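Local atomic coordinates of AtxE2 (Asticcacaulis excentricus, PDB entry 5TXE), a protein that hydrolyses the isopeptide bond of the lasso peptides astexin-2 and astexin-3, turning these threaded knots into linear peptides. Residues D210-P215 against A219-L224. The protein carries 1 engineered substitution. Residues are numbered along the deposited sequence; the frame is centred on the assembly and turned at random.
Sequences DERFHP and ARPRVL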
# COMPACT_ATOMS: atom_id res chain seq x y z
N ASP A 210 -2.28 -22.73 21.36
CA ASP A 210 -1.24 -23.32 20.53
C ASP A 210 -1.12 -22.46 19.25
O ASP A 210 -1.46 -21.24 19.23
CB ASP A 210 -1.60 -24.79 20.22
CG ASP A 210 -2.96 -24.94 19.41
OD1 ASP A 210 -3.54 -23.93 18.92
OD2 ASP A 210 -3.44 -26.10 19.26
N GLU A 211 -0.64 -23.08 18.19
CA GLU A 211 -0.29 -22.45 16.93
C GLU A 211 -1.50 -21.84 16.23
O GLU A 211 -1.31 -21.13 15.23
CB GLU A 211 0.46 -23.45 15.99
CG GLU A 211 -0.40 -24.54 15.26
CD GLU A 211 -0.73 -25.83 16.06
OE1 GLU A 211 -0.26 -25.99 17.24
OE2 GLU A 211 -1.47 -26.70 15.51
N ARG A 212 -2.71 -22.09 16.69
CA ARG A 212 -3.88 -21.49 16.05
C ARG A 212 -4.17 -20.04 16.47
O ARG A 212 -4.94 -19.36 15.83
CB ARG A 212 -5.11 -22.34 16.26
CG ARG A 212 -5.00 -23.79 15.73
CD ARG A 212 -6.15 -24.63 16.23
NE ARG A 212 -6.14 -24.70 17.68
CZ ARG A 212 -7.13 -25.22 18.42
NH1 ARG A 212 -8.21 -25.72 17.83
NH2 ARG A 212 -7.02 -25.27 19.74
N PHE A 213 -3.49 -19.54 17.51
CA PHE A 213 -3.84 -18.26 18.07
C PHE A 213 -2.94 -17.12 17.70
O PHE A 213 -1.74 -17.28 17.55
CB PHE A 213 -3.85 -18.33 19.59
CG PHE A 213 -5.03 -19.05 20.15
CD1 PHE A 213 -5.07 -20.42 20.19
CD2 PHE A 213 -6.11 -18.35 20.63
CE1 PHE A 213 -6.20 -21.07 20.69
CE2 PHE A 213 -7.19 -18.97 21.18
CZ PHE A 213 -7.24 -20.34 21.18
N HIS A 214 -3.55 -15.94 17.59
CA HIS A 214 -2.86 -14.69 17.35
C HIS A 214 -3.53 -13.65 18.26
O HIS A 214 -4.45 -12.98 17.85
CB HIS A 214 -2.92 -14.30 15.86
CG HIS A 214 -2.09 -13.08 15.53
ND1 HIS A 214 -2.64 -11.85 15.25
CD2 HIS A 214 -0.75 -12.91 15.49
CE1 HIS A 214 -1.67 -10.98 14.99
NE2 HIS A 214 -0.52 -11.60 15.15
N PRO A 215 -3.09 -13.56 19.50
CA PRO A 215 -3.79 -12.84 20.55
C PRO A 215 -3.98 -11.36 20.27
O PRO A 215 -5.01 -10.74 20.66
CB PRO A 215 -2.93 -13.03 21.76
CG PRO A 215 -2.06 -14.21 21.48
CD PRO A 215 -2.00 -14.41 19.99
N ALA A 219 -9.17 -13.68 20.43
CA ALA A 219 -9.03 -14.74 21.40
C ALA A 219 -9.66 -16.04 20.96
O ALA A 219 -10.11 -16.81 21.78
CB ALA A 219 -9.65 -14.28 22.70
N ARG A 220 -9.67 -16.29 19.66
CA ARG A 220 -10.19 -17.50 19.07
C ARG A 220 -9.14 -18.15 18.20
O ARG A 220 -8.29 -17.47 17.64
CB ARG A 220 -11.40 -17.22 18.21
CG ARG A 220 -12.61 -16.68 18.93
CD ARG A 220 -13.79 -16.42 17.93
NE ARG A 220 -14.42 -17.67 17.45
CZ ARG A 220 -15.33 -18.36 18.13
NH1 ARG A 220 -15.76 -17.96 19.32
NH2 ARG A 220 -15.86 -19.45 17.59
N PRO A 221 -9.18 -19.48 18.08
CA PRO A 221 -8.26 -20.13 17.17
C PRO A 221 -8.62 -19.71 15.74
O PRO A 221 -9.80 -19.52 15.46
CB PRO A 221 -8.57 -21.61 17.35
CG PRO A 221 -9.39 -21.73 18.55
CD PRO A 221 -10.11 -20.44 18.67
N ARG A 222 -7.61 -19.57 14.89
CA ARG A 222 -7.80 -19.33 13.47
C ARG A 222 -7.83 -20.66 12.72
O ARG A 222 -7.30 -21.68 13.20
CB ARG A 222 -6.64 -18.48 12.94
CG ARG A 222 -6.48 -17.24 13.76
CD ARG A 222 -6.31 -15.83 13.18
NE ARG A 222 -5.02 -15.54 12.55
CZ ARG A 222 -4.42 -14.34 12.43
NH1 ARG A 222 -4.86 -13.21 12.98
NH2 ARG A 222 -3.27 -14.29 11.75
N VAL A 223 -8.39 -20.62 11.53
CA VAL A 223 -8.42 -21.76 10.66
C VAL A 223 -7.04 -21.89 10.03
O VAL A 223 -6.52 -20.94 9.43
CB VAL A 223 -9.43 -21.53 9.52
CG1 VAL A 223 -9.34 -22.65 8.49
CG2 VAL A 223 -10.86 -21.38 10.07
N LEU A 224 -6.49 -23.09 10.10
CA LEU A 224 -5.19 -23.42 9.46
C LEU A 224 -5.39 -23.90 8.03
O LEU A 224 -6.33 -24.64 7.73
CB LEU A 224 -4.52 -24.55 10.24
CG LEU A 224 -4.27 -24.20 11.72
CD1 LEU A 224 -3.76 -25.43 12.50
CD2 LEU A 224 -3.30 -23.02 11.84
O HOH W 1 -6.32 -15.69 17.76
O HOH W 2 -6.67 -13.80 15.72
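Pro221 packs against two side chains of the facing segment, its CG 3.7 Å from CZ of Phe213 and its CB 3.7 Å from CB of Arg212. The proline nitrogen lies over one face of the phenyl ring, while Ala219 O meets the ring edge in its plane; CB also covers one face of the Arg212 guanidinium. Having no N-H to satisfy, proline can pack against both, and the one direct backbone bond falls to the next residue: Arg222 N donates to Arg212 O over 2.8 Å, nearly straight at 168°. CD1 of branched Leu224 reaches the aliphatic part of Arg212, 3.8 Å from its CG. A water bridges His214 N and Arg220 O.

A type I beta turn from Asp210 to Phe213, reinforced by an Asx turn, folds the 210-215 segment. Asp210 OD1 takes Arg212 N from above the carboxylate plane and, through its syn lone pair, Arg212 NE at 3.0 Å in a salt bridge; it lies in the guanidinium plane and, with Val208 O accepting from NH2, helps fix the group's rotation. Both segments belong to a helix-and-loop insertion between strands 183-188 and 230-235, neighbours in a four-stranded antiparallel sheet, probably a propeller blade, as in prolyl oligopeptidases.

CB of His214 covers a face of the flat Arg222 guanidinium, 3.7 Å from CZ; its charge suits the Tyr118 ring, a cation-pi partner. CG of His214, anti to the backbone N (chi1 -174°), directs the imidazole to astexin-3-binding Asn562. Both nitrogens are used: NE2 bonds Asn562 OD1 and, weakly, the bound peptide's backbone, and ND1 is hydrogen-bonded to Thr217 OG1.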